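Local coordinates for protein-glutamine gamma-glutamyltransferase (Pagrus major, PDB 1G0D), which catalyses the calcium-dependent joining of protein-bound glutamine to lysine or other primary amines, cross-linking or modifying proteins, at residues 440-443 with 447-450; 374-379 with 388-393; 393-398 with 451-456; 423-428 with 432-437; 339-344 with 350-355. One frame throughout, in Å; residues are numbered along the deposited sequence.

Contact 1: residues 440-443 with 447-450; sequences YKYP and QKER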
# COMPACT_ATOMS: atom_id res chain seq x y z
N TYR A 440 -11.47 -0.02 13.33
CA TYR A 440 -10.36 -0.41 14.17
C TYR A 440 -10.57 -0.18 15.61
O TYR A 440 -10.14 -0.99 16.41
CB TYR A 440 -9.08 0.31 13.76
CG TYR A 440 -8.51 -0.26 12.49
CD1 TYR A 440 -8.82 0.29 11.25
CD2 TYR A 440 -7.66 -1.35 12.54
CE1 TYR A 440 -8.28 -0.22 10.09
CE2 TYR A 440 -7.11 -1.88 11.38
CZ TYR A 440 -7.42 -1.31 10.16
OH TYR A 440 -6.83 -1.82 9.03
N LYS A 441 -11.24 0.91 15.97
CA LYS A 441 -11.41 1.11 17.39
C LYS A 441 -12.66 1.82 17.86
O LYS A 441 -13.20 2.67 17.18
CB LYS A 441 -10.18 1.83 17.95
CG LYS A 441 -9.56 2.88 17.05
CD LYS A 441 -8.11 3.01 17.38
CE LYS A 441 -7.82 4.37 17.99
NZ LYS A 441 -6.99 4.21 19.22
N TYR A 442 -13.10 1.46 19.06
CA TYR A 442 -14.27 2.05 19.63
C TYR A 442 -13.91 3.48 19.92
O TYR A 442 -12.77 3.77 20.19
CB TYR A 442 -14.62 1.31 20.87
CG TYR A 442 -15.32 0.04 20.52
CD1 TYR A 442 -16.62 0.07 20.02
CD2 TYR A 442 -14.72 -1.19 20.72
CE1 TYR A 442 -17.30 -1.08 19.75
CE2 TYR A 442 -15.40 -2.36 20.45
CZ TYR A 442 -16.70 -2.29 19.97
OH TYR A 442 -17.41 -3.45 19.68
N PRO A 443 -14.89 4.39 19.88
CA PRO A 443 -14.59 5.80 20.14
C PRO A 443 -13.92 5.99 21.46
O PRO A 443 -14.19 5.28 22.42
CB PRO A 443 -15.95 6.49 20.06
CG PRO A 443 -16.95 5.39 20.11
CD PRO A 443 -16.31 4.15 19.62
N GLN A 447 -17.23 3.16 26.93
CA GLN A 447 -17.07 2.11 27.91
C GLN A 447 -16.68 0.92 27.10
O GLN A 447 -16.09 -0.02 27.62
CB GLN A 447 -18.39 1.81 28.63
CG GLN A 447 -18.35 0.58 29.59
CD GLN A 447 -17.46 0.78 30.86
OE1 GLN A 447 -16.76 -0.15 31.29
NE2 GLN A 447 -17.49 2.00 31.44
N LYS A 448 -17.02 0.94 25.82
CA LYS A 448 -16.65 -0.20 25.01
C LYS A 448 -15.14 -0.15 24.84
O LYS A 448 -14.49 -1.18 24.88
CB LYS A 448 -17.38 -0.19 23.67
CG LYS A 448 -18.60 -1.11 23.69
CD LYS A 448 -18.35 -2.46 22.99
CE LYS A 448 -17.47 -3.46 23.80
NZ LYS A 448 -17.10 -4.72 23.02
N GLU A 449 -14.58 1.05 24.70
CA GLU A 449 -13.15 1.19 24.57
C GLU A 449 -12.53 0.75 25.88
O GLU A 449 -11.49 0.09 25.87
CB GLU A 449 -12.72 2.63 24.30
CG GLU A 449 -11.18 2.82 24.24
CD GLU A 449 -10.72 4.26 24.47
OE1 GLU A 449 -11.22 4.89 25.43
OE2 GLU A 449 -9.87 4.78 23.71
N ARG A 450 -13.13 1.11 27.02
CA ARG A 450 -12.58 0.71 28.31
C ARG A 450 -12.56 -0.80 28.53
O ARG A 450 -11.64 -1.33 29.12
CB ARG A 450 -13.34 1.33 29.50
CG ARG A 450 -12.83 0.77 30.85
CD ARG A 450 -13.13 1.64 32.09
NE ARG A 450 -12.50 2.96 32.02
CZ ARG A 450 -11.56 3.40 32.85
NH1 ARG A 450 -11.12 2.63 33.84
NH2 ARG A 450 -11.04 4.62 32.69
O HOH W 1 -7.55 5.87 22.10
O HOH W 2 -10.26 3.32 21.10
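Tyr442 and Pro443 rest against Lys448 and Glu449 in the first turn of helix 447-456. Just ahead of them Lys441 meets Glu449 through solvent: its NZ, held mainly by Val394 O and Asn395 OD1, makes a weak bond to a water that in turn donates to Glu449 OE2. Tyr442 carries the packing. Its CG lies anti to the carbonyl carbon (chi1 -79°), which lays one ring face under Lys448. CB of Lys448 stands 3.8 Å from the centroid of the Tyr442 ring, 15° off the normal, a CH-pi contact, and the bent lysine chain brings CD to 3.4 Å from Tyr442 CZ. Both polar ends then meet Glu378, Tyr442 OH by a hydrogen bond and Lys448 NZ by a salt bridge. With an alanine here, Lys448 would probably lose the flat support for its methylenes and Glu378 the hydroxyl that bonds it. A second water donates to Tyr442 O at 2.7 Å and to Glu449 OE2. Pro443, whose CB points away from the helix, offers its O to Glu449 CB at 3.6 Å. Chemically, a CH-pi contact between ring and methylenes ends in polar groups that share the carboxylate of Glu378, while Glu449, by similarity a calcium ligand, keeps a carboxylate oxygen hydrated.

Contact 2: residues 374-379 with 388-393; sequences AAIKEG and PFVFAE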
# COMPACT_ATOMS: atom_id res chain seq x y z
N ALA A 374 -11.06 -7.20 12.87
CA ALA A 374 -12.08 -7.37 13.92
C ALA A 374 -11.48 -7.78 15.24
O ALA A 374 -12.04 -7.46 16.29
CB ALA A 374 -13.11 -8.40 13.51
N ALA A 375 -10.35 -8.50 15.19
CA ALA A 375 -9.65 -8.95 16.39
C ALA A 375 -9.04 -7.72 17.00
O ALA A 375 -8.87 -7.63 18.20
CB ALA A 375 -8.56 -9.94 16.04
N ILE A 376 -8.69 -6.75 16.17
CA ILE A 376 -8.14 -5.51 16.70
C ILE A 376 -9.27 -4.74 17.40
O ILE A 376 -9.17 -4.39 18.58
CB ILE A 376 -7.51 -4.62 15.57
CG1 ILE A 376 -6.39 -5.39 14.84
CG2 ILE A 376 -6.97 -3.33 16.17
CD1 ILE A 376 -5.33 -5.92 15.75
N LYS A 377 -10.36 -4.50 16.68
CA LYS A 377 -11.49 -3.77 17.24
C LYS A 377 -11.94 -4.31 18.57
O LYS A 377 -12.19 -3.54 19.50
CB LYS A 377 -12.67 -3.82 16.28
CG LYS A 377 -13.44 -2.53 16.12
CD LYS A 377 -14.21 -2.22 17.35
CE LYS A 377 -14.98 -0.91 17.19
NZ LYS A 377 -15.89 -0.96 16.01
N GLU A 378 -12.05 -5.63 18.68
CA GLU A 378 -12.54 -6.24 19.91
C GLU A 378 -11.47 -6.62 20.93
O GLU A 378 -11.78 -7.08 22.03
CB GLU A 378 -13.38 -7.47 19.55
CG GLU A 378 -14.75 -7.16 18.90
CD GLU A 378 -15.49 -5.96 19.52
OE1 GLU A 378 -15.95 -5.09 18.76
OE2 GLU A 378 -15.62 -5.88 20.77
N GLY A 379 -10.21 -6.40 20.54
CA GLY A 379 -9.09 -6.69 21.41
C GLY A 379 -8.71 -8.14 21.58
O GLY A 379 -8.28 -8.53 22.66
N PRO A 388 -1.02 -8.63 18.42
CA PRO A 388 -0.49 -7.69 19.43
C PRO A 388 0.20 -6.52 18.81
O PRO A 388 0.04 -5.38 19.26
CB PRO A 388 0.48 -8.53 20.26
CG PRO A 388 0.03 -9.92 20.06
CD PRO A 388 -0.43 -9.97 18.62
N PHE A 389 0.95 -6.80 17.76
CA PHE A 389 1.68 -5.76 17.08
C PHE A 389 0.78 -4.83 16.36
O PHE A 389 1.03 -3.63 16.36
CB PHE A 389 2.67 -6.34 16.10
CG PHE A 389 3.88 -6.82 16.76
CD1 PHE A 389 3.93 -8.11 17.30
CD2 PHE A 389 4.94 -5.96 16.99
CE1 PHE A 389 5.01 -8.52 18.06
CE2 PHE A 389 6.03 -6.37 17.75
CZ PHE A 389 6.06 -7.65 18.29
N VAL A 390 -0.26 -5.38 15.73
CA VAL A 390 -1.20 -4.56 14.99
C VAL A 390 -2.15 -3.80 15.92
O VAL A 390 -2.60 -2.72 15.60
CB VAL A 390 -2.02 -5.39 14.00
CG1 VAL A 390 -3.08 -4.47 13.32
CG2 VAL A 390 -1.07 -6.06 12.99
N PHE A 391 -2.43 -4.36 17.08
CA PHE A 391 -3.28 -3.68 18.05
C PHE A 391 -2.46 -2.51 18.65
O PHE A 391 -3.01 -1.45 18.97
CB PHE A 391 -3.70 -4.68 19.14
CG PHE A 391 -4.61 -4.10 20.19
CD1 PHE A 391 -4.10 -3.43 21.29
CD2 PHE A 391 -5.98 -4.23 20.08
CE1 PHE A 391 -4.94 -2.90 22.26
CE2 PHE A 391 -6.83 -3.70 21.05
CZ PHE A 391 -6.31 -3.03 22.14
N ALA A 392 -1.14 -2.67 18.80
CA ALA A 392 -0.28 -1.62 19.38
C ALA A 392 -0.18 -0.44 18.47
O ALA A 392 -0.22 0.71 18.89
CB ALA A 392 1.11 -2.15 19.66
N GLU A 393 -0.01 -0.75 17.20
CA GLU A 393 0.13 0.25 16.16
C GLU A 393 -0.92 1.36 16.23
O GLU A 393 -0.67 2.54 15.98
CB GLU A 393 0.01 -0.49 14.81
CG GLU A 393 -0.08 0.39 13.60
CD GLU A 393 1.26 0.91 13.20
OE1 GLU A 393 1.34 2.11 12.88
OE2 GLU A 393 2.24 0.10 13.20
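Ile376 meets Val390 and Phe391 through its outer carbons, and torsions decide which carbon goes where. CG1 of Ile376 stands anti to the carbonyl carbon (chi1 -59°), and a further bend at chi2 (-55°) drives CD1 into the facing helix, 3.6 Å from Val390 CG1 and equally near Phe391 N. The two aliphatic side chains cross at about a right angle, and the end of the isoleucine's ethyl arm against a valine methyl gives a compact fit. Phe391 has CG anti to its backbone N (chi1 -179°), which sends the ring back past Ile376 in the opposite direction and brings its edge to the last turn around Ile376 and Gly379. There CE2 lies 3.5 Å from Ile376 O, near the ring plane, where the slightly positive aromatic CH suits an oxygen. The same oxygen accepts Gly379 N at 3.0 Å in a Schellman motif. Gly379 suits the place because of its positive phi, and its CA lies 3.8 Å from Phe391 CE2. Beyond the pair, Ile376 leans on Cys371 of strand 368-372. Phe391 also packs on Val452, Tyr453 and Ala456, its ring joining helix 387-395 to both helix 373-378 and helix 447-456, while the Val390 side chain sits about 6 Å from that of the active-site Asp355.

Contact 3: residues 393-398 with 451-456; sequences EVNADT and EVYKKA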
# COMPACT_ATOMS: atom_id res chain seq x y z
N GLU A 393 -0.01 -0.75 17.20
CA GLU A 393 0.13 0.25 16.16
C GLU A 393 -0.92 1.36 16.23
O GLU A 393 -0.67 2.54 15.98
CB GLU A 393 0.01 -0.49 14.81
CG GLU A 393 -0.08 0.39 13.60
CD GLU A 393 1.26 0.91 13.20
OE1 GLU A 393 1.34 2.11 12.88
OE2 GLU A 393 2.24 0.10 13.20
N VAL A 394 -2.11 0.94 16.61
CA VAL A 394 -3.28 1.77 16.64
C VAL A 394 -3.75 2.11 18.09
O VAL A 394 -4.57 3.01 18.28
CB VAL A 394 -4.31 0.96 15.76
CG1 VAL A 394 -5.40 0.39 16.57
CG2 VAL A 394 -4.79 1.77 14.64
N ASN A 395 -3.19 1.45 19.11
CA ASN A 395 -3.59 1.65 20.50
C ASN A 395 -2.54 1.94 21.58
O ASN A 395 -2.91 2.32 22.69
CB ASN A 395 -4.36 0.43 20.97
CG ASN A 395 -5.73 0.36 20.38
OD1 ASN A 395 -6.46 1.34 20.40
ND2 ASN A 395 -6.11 -0.80 19.85
N ALA A 396 -1.26 1.74 21.29
CA ALA A 396 -0.18 1.94 22.28
C ALA A 396 -0.27 3.22 23.10
O ALA A 396 -0.54 4.28 22.54
CB ALA A 396 1.20 1.86 21.59
N ASP A 397 -0.00 3.14 24.41
CA ASP A 397 -0.03 4.34 25.29
C ASP A 397 1.34 4.83 25.66
O ASP A 397 2.02 4.19 26.45
CB ASP A 397 -0.77 4.06 26.61
CG ASP A 397 -1.15 5.36 27.35
OD1 ASP A 397 -1.55 6.34 26.70
OD2 ASP A 397 -1.07 5.40 28.59
N THR A 398 1.75 5.97 25.10
CA THR A 398 3.04 6.60 25.40
C THR A 398 2.80 7.81 26.32
O THR A 398 2.08 8.75 25.97
CB THR A 398 3.80 7.10 24.10
OG1 THR A 398 4.81 6.15 23.72
CG2 THR A 398 4.53 8.39 24.34
N GLU A 451 -13.56 -1.51 28.07
CA GLU A 451 -13.50 -2.91 28.34
C GLU A 451 -12.62 -3.67 27.38
O GLU A 451 -12.22 -4.79 27.69
CB GLU A 451 -14.90 -3.51 28.41
CG GLU A 451 -15.76 -3.22 27.21
CD GLU A 451 -17.25 -3.44 27.49
OE1 GLU A 451 -17.77 -2.75 28.39
OE2 GLU A 451 -17.88 -4.30 26.80
N VAL A 452 -12.29 -3.11 26.21
CA VAL A 452 -11.40 -3.81 25.27
C VAL A 452 -9.96 -3.59 25.67
O VAL A 452 -9.14 -4.48 25.58
CB VAL A 452 -11.59 -3.32 23.79
CG1 VAL A 452 -10.51 -3.90 22.89
CG2 VAL A 452 -12.97 -3.77 23.27
N TYR A 453 -9.66 -2.38 26.12
CA TYR A 453 -8.32 -2.02 26.57
C TYR A 453 -8.04 -2.85 27.80
O TYR A 453 -6.93 -3.30 28.01
CB TYR A 453 -8.27 -0.55 26.95
CG TYR A 453 -7.95 0.31 25.78
CD1 TYR A 453 -7.77 -0.24 24.50
CD2 TYR A 453 -7.80 1.68 25.93
CE1 TYR A 453 -7.45 0.55 23.40
CE2 TYR A 453 -7.48 2.48 24.84
CZ TYR A 453 -7.31 1.91 23.57
OH TYR A 453 -7.02 2.71 22.49
N LYS A 454 -9.07 -3.02 28.62
CA LYS A 454 -8.94 -3.80 29.84
C LYS A 454 -8.60 -5.23 29.45
O LYS A 454 -7.63 -5.80 29.90
CB LYS A 454 -10.24 -3.73 30.65
CG LYS A 454 -10.44 -2.44 31.49
CD LYS A 454 -11.50 -2.63 32.62
CE LYS A 454 -12.96 -2.15 32.25
NZ LYS A 454 -13.89 -3.16 31.58
N LYS A 455 -9.41 -5.79 28.58
CA LYS A 455 -9.18 -7.15 28.11
C LYS A 455 -7.79 -7.36 27.45
O LYS A 455 -7.09 -8.32 27.74
CB LYS A 455 -10.30 -7.47 27.11
CG LYS A 455 -10.13 -8.70 26.25
CD LYS A 455 -11.31 -8.82 25.30
CE LYS A 455 -11.32 -10.11 24.50
NZ LYS A 455 -12.07 -9.84 23.22
N ALA A 456 -7.38 -6.44 26.59
CA ALA A 456 -6.14 -6.60 25.86
C ALA A 456 -4.86 -6.16 26.56
O ALA A 456 -3.74 -6.44 26.08
CB ALA A 456 -6.27 -5.89 24.53
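Asn395 and Tyr453 are brought together by similar first torsions: each has CG anti to its own carbonyl carbon, chi1 being -73° in Asn395. The second torsion of Tyr453, near 1°, is uncommon for an aromatic residue and sets the ring plane almost along the bond from CA to CB, so that the ring's edge is presented to the asparagine. A tyrosine suits the place because it must span a wide gap: the CA atoms of Asn395 and Tyr453 are 8.5 Å apart, the closest such pair between segments 393-398 and 451-456. The hydroxyl closes it. Tyr453 OH donates to Asn395 OD1 at 2.6 Å, coming from above the carbonyl plane instead of along a lone pair, while OD1 lies close to the plane of the ring. Amide and ring stand 81° apart, and Tyr453 CE1 comes within 3.5 Å of Asn395 CG and 3.3 Å of Asn395 OD1. An asparagine can serve both ways here: OD1 also accepts from Lys441 NZ, while ND2 gives a weak bond to Phe391 O. The carbonyl oxygen is thus gripped by two donors inside a buried spot, which would fix the rotation of the amide. Around them, Tyr453 packs on Phe391 and Arg458, and the backbone O of Asn395 accepts from Arg458 NH2. Asn395 ends helix 387-395, Ala396 breaks the helical run, and strand 397-403 begins at once with Asp397. Asn395 and Asp397, together with Glu444 and Glu449 near the start of helix 447-456, are by similarity ligands of a calcium site, and Tyr453 probably helps position the first of them as a second-shell residue.

Contact 4: residues 423-428 with 432-437; sequences ISTKSV and HREDVT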
# COMPACT_ATOMS: atom_id res chain seq x y z
N ILE A 423 -7.37 6.86 10.52
CA ILE A 423 -7.18 5.73 9.63
C ILE A 423 -7.97 6.04 8.36
O ILE A 423 -9.16 6.30 8.40
CB ILE A 423 -7.68 4.47 10.33
CG1 ILE A 423 -7.60 4.70 11.85
CG2 ILE A 423 -6.87 3.28 9.91
CD1 ILE A 423 -6.73 3.73 12.59
N SER A 424 -7.28 6.05 7.23
CA SER A 424 -7.89 6.42 5.97
C SER A 424 -7.65 5.42 4.86
O SER A 424 -6.63 4.73 4.85
CB SER A 424 -7.29 7.75 5.51
OG SER A 424 -7.67 8.81 6.37
N THR A 425 -8.61 5.35 3.94
CA THR A 425 -8.50 4.51 2.77
C THR A 425 -9.29 5.25 1.70
O THR A 425 -10.12 6.10 2.02
CB THR A 425 -9.06 3.10 3.00
OG1 THR A 425 -8.62 2.25 1.94
CG2 THR A 425 -10.59 3.09 3.00
N LYS A 426 -9.03 4.96 0.43
CA LYS A 426 -9.77 5.64 -0.64
C LYS A 426 -11.24 5.20 -0.71
O LYS A 426 -11.59 4.05 -0.45
CB LYS A 426 -9.11 5.39 -2.02
CG LYS A 426 -9.85 6.03 -3.22
CD LYS A 426 -9.17 5.75 -4.54
CE LYS A 426 -10.11 5.95 -5.73
NZ LYS A 426 -11.39 5.22 -5.53
N SER A 427 -12.07 6.16 -1.08
CA SER A 427 -13.48 5.94 -1.21
C SER A 427 -13.83 5.16 -2.48
O SER A 427 -13.21 5.34 -3.53
CB SER A 427 -14.17 7.27 -1.27
OG SER A 427 -15.52 7.04 -1.60
N VAL A 428 -14.85 4.32 -2.38
CA VAL A 428 -15.28 3.53 -3.49
C VAL A 428 -15.86 4.37 -4.61
O VAL A 428 -15.88 3.96 -5.78
CB VAL A 428 -16.34 2.53 -3.06
CG1 VAL A 428 -16.99 1.93 -4.27
CG2 VAL A 428 -15.70 1.46 -2.23
N HIS A 432 -12.32 10.50 -2.69
CA HIS A 432 -12.42 11.02 -1.33
C HIS A 432 -11.80 10.07 -0.34
O HIS A 432 -11.67 8.87 -0.59
CB HIS A 432 -13.88 11.27 -0.90
CG HIS A 432 -14.85 11.41 -2.03
ND1 HIS A 432 -16.13 10.91 -1.97
CD2 HIS A 432 -14.76 12.05 -3.22
CE1 HIS A 432 -16.79 11.22 -3.08
NE2 HIS A 432 -15.97 11.92 -3.85
N ARG A 433 -11.43 10.64 0.80
CA ARG A 433 -10.81 9.93 1.91
C ARG A 433 -11.96 9.41 2.72
O ARG A 433 -12.91 10.13 3.02
CB ARG A 433 -9.94 10.91 2.74
CG ARG A 433 -9.44 10.46 4.13
CD ARG A 433 -8.77 11.63 4.93
NE ARG A 433 -9.65 12.20 5.95
CZ ARG A 433 -10.01 11.56 7.07
NH1 ARG A 433 -9.58 10.33 7.33
NH2 ARG A 433 -10.85 12.14 7.95
N GLU A 434 -11.87 8.14 3.04
CA GLU A 434 -12.88 7.49 3.82
C GLU A 434 -12.29 7.23 5.18
O GLU A 434 -11.33 6.46 5.30
CB GLU A 434 -13.23 6.18 3.14
CG GLU A 434 -13.63 5.07 4.07
CD GLU A 434 -15.02 4.59 3.74
OE1 GLU A 434 -15.31 3.37 3.91
OE2 GLU A 434 -15.80 5.48 3.31
N ASP A 435 -12.82 7.85 6.22
CA ASP A 435 -12.26 7.60 7.55
C ASP A 435 -12.74 6.25 8.06
O ASP A 435 -13.89 6.05 8.40
CB ASP A 435 -12.62 8.71 8.51
CG ASP A 435 -11.94 8.55 9.85
OD1 ASP A 435 -12.05 7.45 10.43
OD2 ASP A 435 -11.29 9.51 10.33
N VAL A 436 -11.81 5.33 8.16
CA VAL A 436 -12.06 3.96 8.53
C VAL A 436 -11.70 3.64 10.00
O VAL A 436 -11.72 2.51 10.45
CB VAL A 436 -11.30 3.14 7.43
CG1 VAL A 436 -10.22 2.38 7.97
CG2 VAL A 436 -12.25 2.31 6.68
N THR A 437 -11.45 4.69 10.79
CA THR A 437 -11.02 4.50 12.18
C THR A 437 -11.91 3.61 13.02
O THR A 437 -11.46 2.67 13.68
CB THR A 437 -10.83 5.87 12.92
OG1 THR A 437 -10.21 6.82 12.03
CG2 THR A 437 -9.93 5.71 14.15
O HOH W 3 -16.41 4.26 0.37
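Thr425 and Glu434 exchange backbone hydrogen bonds, Glu434 N to Thr425 O at 2.9 Å and Thr425 N to Glu434 O at 3.2 Å, as an antiparallel hydrogen-bonded pair. Two further bonds extend the pairing, Val436 N to Ile423 O at 2.8 Å and Ser427 N to His432 O at 2.8 Å. At the non-hydrogen-bonded pair Ser424 with Asp435, CA-H groups touch carbonyls instead: Asp435 CA meets Ile423 O and Ser424 CA meets Glu434 O. The result is a short beta hairpin, strands 424-426 and 433-435, whose directions make 139°. Ser424 ties its outer side to strand 290-298 by backbone bonding with Thr294.

Among the polar side chains, Arg433 bends at chi3 (102°) and brings NH1 in the guanidinium plane to Ser424 OG at 2.6 Å, while the same NH1 forms a salt bridge with Asp435 OD2 at 3.5 Å. The small serine hydroxyl fits under the bend and also bonds to Asn422 O. If a leucine replaced Arg433, the charge of Asp435 would probably lack its mate and Ser424 OG would lose a donor. Asp435 OD1 accepts Thr437 N at 2.8 Å, an Asx turn, and the Thr437 hydroxyl too.

Among the apolar contacts, Val436 CG1 meets Ile423 CG2 at 4.0 Å, the two side chains crossing at about a right angle, and Thr437 CG2 packs on Ile423 CG1. Val436 CG2 approaches Thr425 CG2. That threonine methyl also lies alongside the CG of Glu434, a calcium ligand by similarity.

Contact 5: residues 339-344 with 350-355; sequences MSREDL and GWQVLD. With SO4 (sulfate ion), chain B.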
# COMPACT_ATOMS: atom_id res chain seq x y z
N MET A 339 -10.93 -11.67 2.94
CA MET A 339 -10.92 -13.13 2.87
C MET A 339 -11.56 -13.68 4.15
O MET A 339 -11.62 -12.99 5.17
CB MET A 339 -9.50 -13.64 2.79
CG MET A 339 -8.68 -13.47 4.06
SD MET A 339 -6.95 -13.80 3.68
CE MET A 339 -6.52 -12.37 2.90
N SER A 340 -12.08 -14.89 4.08
CA SER A 340 -12.65 -15.53 5.23
C SER A 340 -11.53 -16.31 5.93
O SER A 340 -10.62 -16.86 5.28
CB SER A 340 -13.77 -16.45 4.79
OG SER A 340 -13.24 -17.63 4.24
N ARG A 341 -11.60 -16.36 7.25
CA ARG A 341 -10.56 -17.02 8.03
C ARG A 341 -11.01 -18.33 8.61
O ARG A 341 -11.36 -18.43 9.79
CB ARG A 341 -10.07 -16.11 9.18
CG ARG A 341 -9.41 -14.84 8.73
CD ARG A 341 -8.17 -15.11 7.88
NE ARG A 341 -7.11 -15.83 8.59
CZ ARG A 341 -6.25 -15.28 9.44
NH1 ARG A 341 -5.32 -16.03 10.03
NH2 ARG A 341 -6.32 -14.00 9.72
N GLU A 342 -11.01 -19.35 7.79
CA GLU A 342 -11.41 -20.64 8.25
C GLU A 342 -10.37 -21.22 9.22
O GLU A 342 -10.63 -22.20 9.91
CB GLU A 342 -11.61 -21.53 7.05
CG GLU A 342 -12.74 -21.05 6.20
CD GLU A 342 -13.32 -22.14 5.34
OE1 GLU A 342 -14.09 -21.81 4.42
OE2 GLU A 342 -13.00 -23.34 5.59
N ASP A 343 -9.20 -20.60 9.28
CA ASP A 343 -8.17 -21.07 10.19
C ASP A 343 -8.34 -20.55 11.62
O ASP A 343 -7.52 -20.87 12.48
CB ASP A 343 -6.78 -20.70 9.65
CG ASP A 343 -6.58 -19.20 9.50
OD1 ASP A 343 -7.53 -18.51 9.09
OD2 ASP A 343 -5.46 -18.71 9.78
N LEU A 344 -9.38 -19.77 11.88
CA LEU A 344 -9.60 -19.21 13.21
C LEU A 344 -11.06 -19.28 13.62
O LEU A 344 -11.94 -19.55 12.81
CB LEU A 344 -9.19 -17.73 13.27
CG LEU A 344 -8.12 -17.05 12.41
CD1 LEU A 344 -8.35 -15.54 12.43
CD2 LEU A 344 -6.75 -17.38 12.93
N GLY A 350 -13.53 -11.41 6.82
CA GLY A 350 -13.59 -10.03 6.38
C GLY A 350 -12.21 -9.50 6.15
O GLY A 350 -11.31 -10.28 5.80
N TRP A 351 -12.05 -8.19 6.34
CA TRP A 351 -10.77 -7.53 6.12
C TRP A 351 -9.66 -7.97 7.08
O TRP A 351 -9.87 -8.03 8.29
CB TRP A 351 -10.93 -6.00 6.23
CG TRP A 351 -11.80 -5.36 5.22
CD1 TRP A 351 -13.03 -4.84 5.42
CD2 TRP A 351 -11.51 -5.18 3.82
NE1 TRP A 351 -13.54 -4.34 4.24
CE2 TRP A 351 -12.63 -4.53 3.25
CE3 TRP A 351 -10.42 -5.50 3.01
CZ2 TRP A 351 -12.68 -4.21 1.90
CZ3 TRP A 351 -10.48 -5.17 1.66
CH2 TRP A 351 -11.60 -4.53 1.12
N GLN A 352 -8.48 -8.24 6.54
CA GLN A 352 -7.32 -8.66 7.32
C GLN A 352 -6.22 -7.67 7.05
O GLN A 352 -6.03 -7.24 5.93
CB GLN A 352 -6.87 -10.03 6.88
CG GLN A 352 -8.02 -10.94 6.59
CD GLN A 352 -8.61 -11.51 7.84
OE1 GLN A 352 -7.88 -12.01 8.69
NE2 GLN A 352 -9.91 -11.46 7.96
N VAL A 353 -5.50 -7.31 8.09
CA VAL A 353 -4.40 -6.37 7.97
C VAL A 353 -3.14 -7.11 7.61
O VAL A 353 -2.78 -8.05 8.28
CB VAL A 353 -4.17 -5.61 9.31
CG1 VAL A 353 -2.85 -4.86 9.28
CG2 VAL A 353 -5.29 -4.64 9.55
N LEU A 354 -2.49 -6.69 6.53
CA LEU A 354 -1.22 -7.25 6.05
C LEU A 354 -0.22 -6.05 6.03
O LEU A 354 -0.37 -5.10 5.24
CB LEU A 354 -1.39 -7.79 4.63
CG LEU A 354 -1.53 -9.27 4.32
CD1 LEU A 354 -1.53 -10.05 5.56
CD2 LEU A 354 -2.78 -9.53 3.57
N ASP A 355 0.78 -6.06 6.90
CA ASP A 355 1.73 -4.96 6.93
C ASP A 355 3.06 -5.46 6.40
O ASP A 355 3.74 -6.25 7.05
CB ASP A 355 1.85 -4.46 8.36
CG ASP A 355 2.48 -3.08 8.44
OD1 ASP A 355 2.99 -2.60 7.41
OD2 ASP A 355 2.46 -2.48 9.53
S SO4 B . -16.04 -1.60 4.44
O1 SO4 B . -15.54 -2.18 5.59
O2 SO4 B . -15.96 -2.55 3.40
O3 SO4 B . -17.40 -1.47 4.75
O4 SO4 B . -15.45 -0.31 4.23
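Gln352 fills the tight part of this contact, clasped between Met339, Arg341 and the backbone of Gly350. Its chain, bent at chi2 (-80°), turns the amide so that OE1 takes Arg341 NH2 at 2.7 Å in the guanidinium plane while NE2 donates to Gly350 O at 2.8 Å and also to Asn348 O. Guanidinium and amide planes stand 83° apart. Arginine suits the place because it has donors to spare: NE and NH1 grip the Asp343 carboxylate side-on, and Leu344 CD1 covers a guanidinium face. The methylenes join in, Met339 CG lying 3.6 Å from Gln352 CG. Strands 329-339 and 350-355 are neighbours in the antiparallel sheet of the transglutaminase core, and here their pairing ends: Met339 N reaches Gly350 O at 3.2 Å and Gly350 N reaches Met339 O at 3.0 Å. Met339 N and Gln352 NE2 come to Gly350 O from opposite faces of its plane. Gly350 has backbone angles at which a CB would strike the preceding carbonyl. Farther along strand 350-355, Asp355 bonds the catalytic His332. Looser, as regards segment 339-344, is partly exposed Trp351, whose CB points away from it; the indole meets Trp338 and Tyr154 edge-to-face, and its NE1 donates to O2 of a sulfate, probably from the crystallisation liquor, at 3.1 Å; Arg291 binds the same ion.

Along the chain contact 5 comes first, then contact 2; contact 3 opens at Glu393, which it shares with contact 2, and closes only after contacts 4 and 1, both nested in its loop. Contacts 1, 2 and 3 form one cluster, centres about 8 to 12 Å apart: contacts 2 and 3 both use helix 387-395, contacts 1 and 3 helix 447-456. The probable calcium ligands Asn395, Asp397 and Glu449 lie in this cluster. Contact 5, about 13 Å from contact 2 between centres, holds catalytic Asp355, and Val390 touches Val353 between them. Contact 4, about 19 to 22 Å from the others, joins the cluster through Ile423, which packs on Val394 and Tyr440. Packing thus runs from the probable metal site to the catalytic strand.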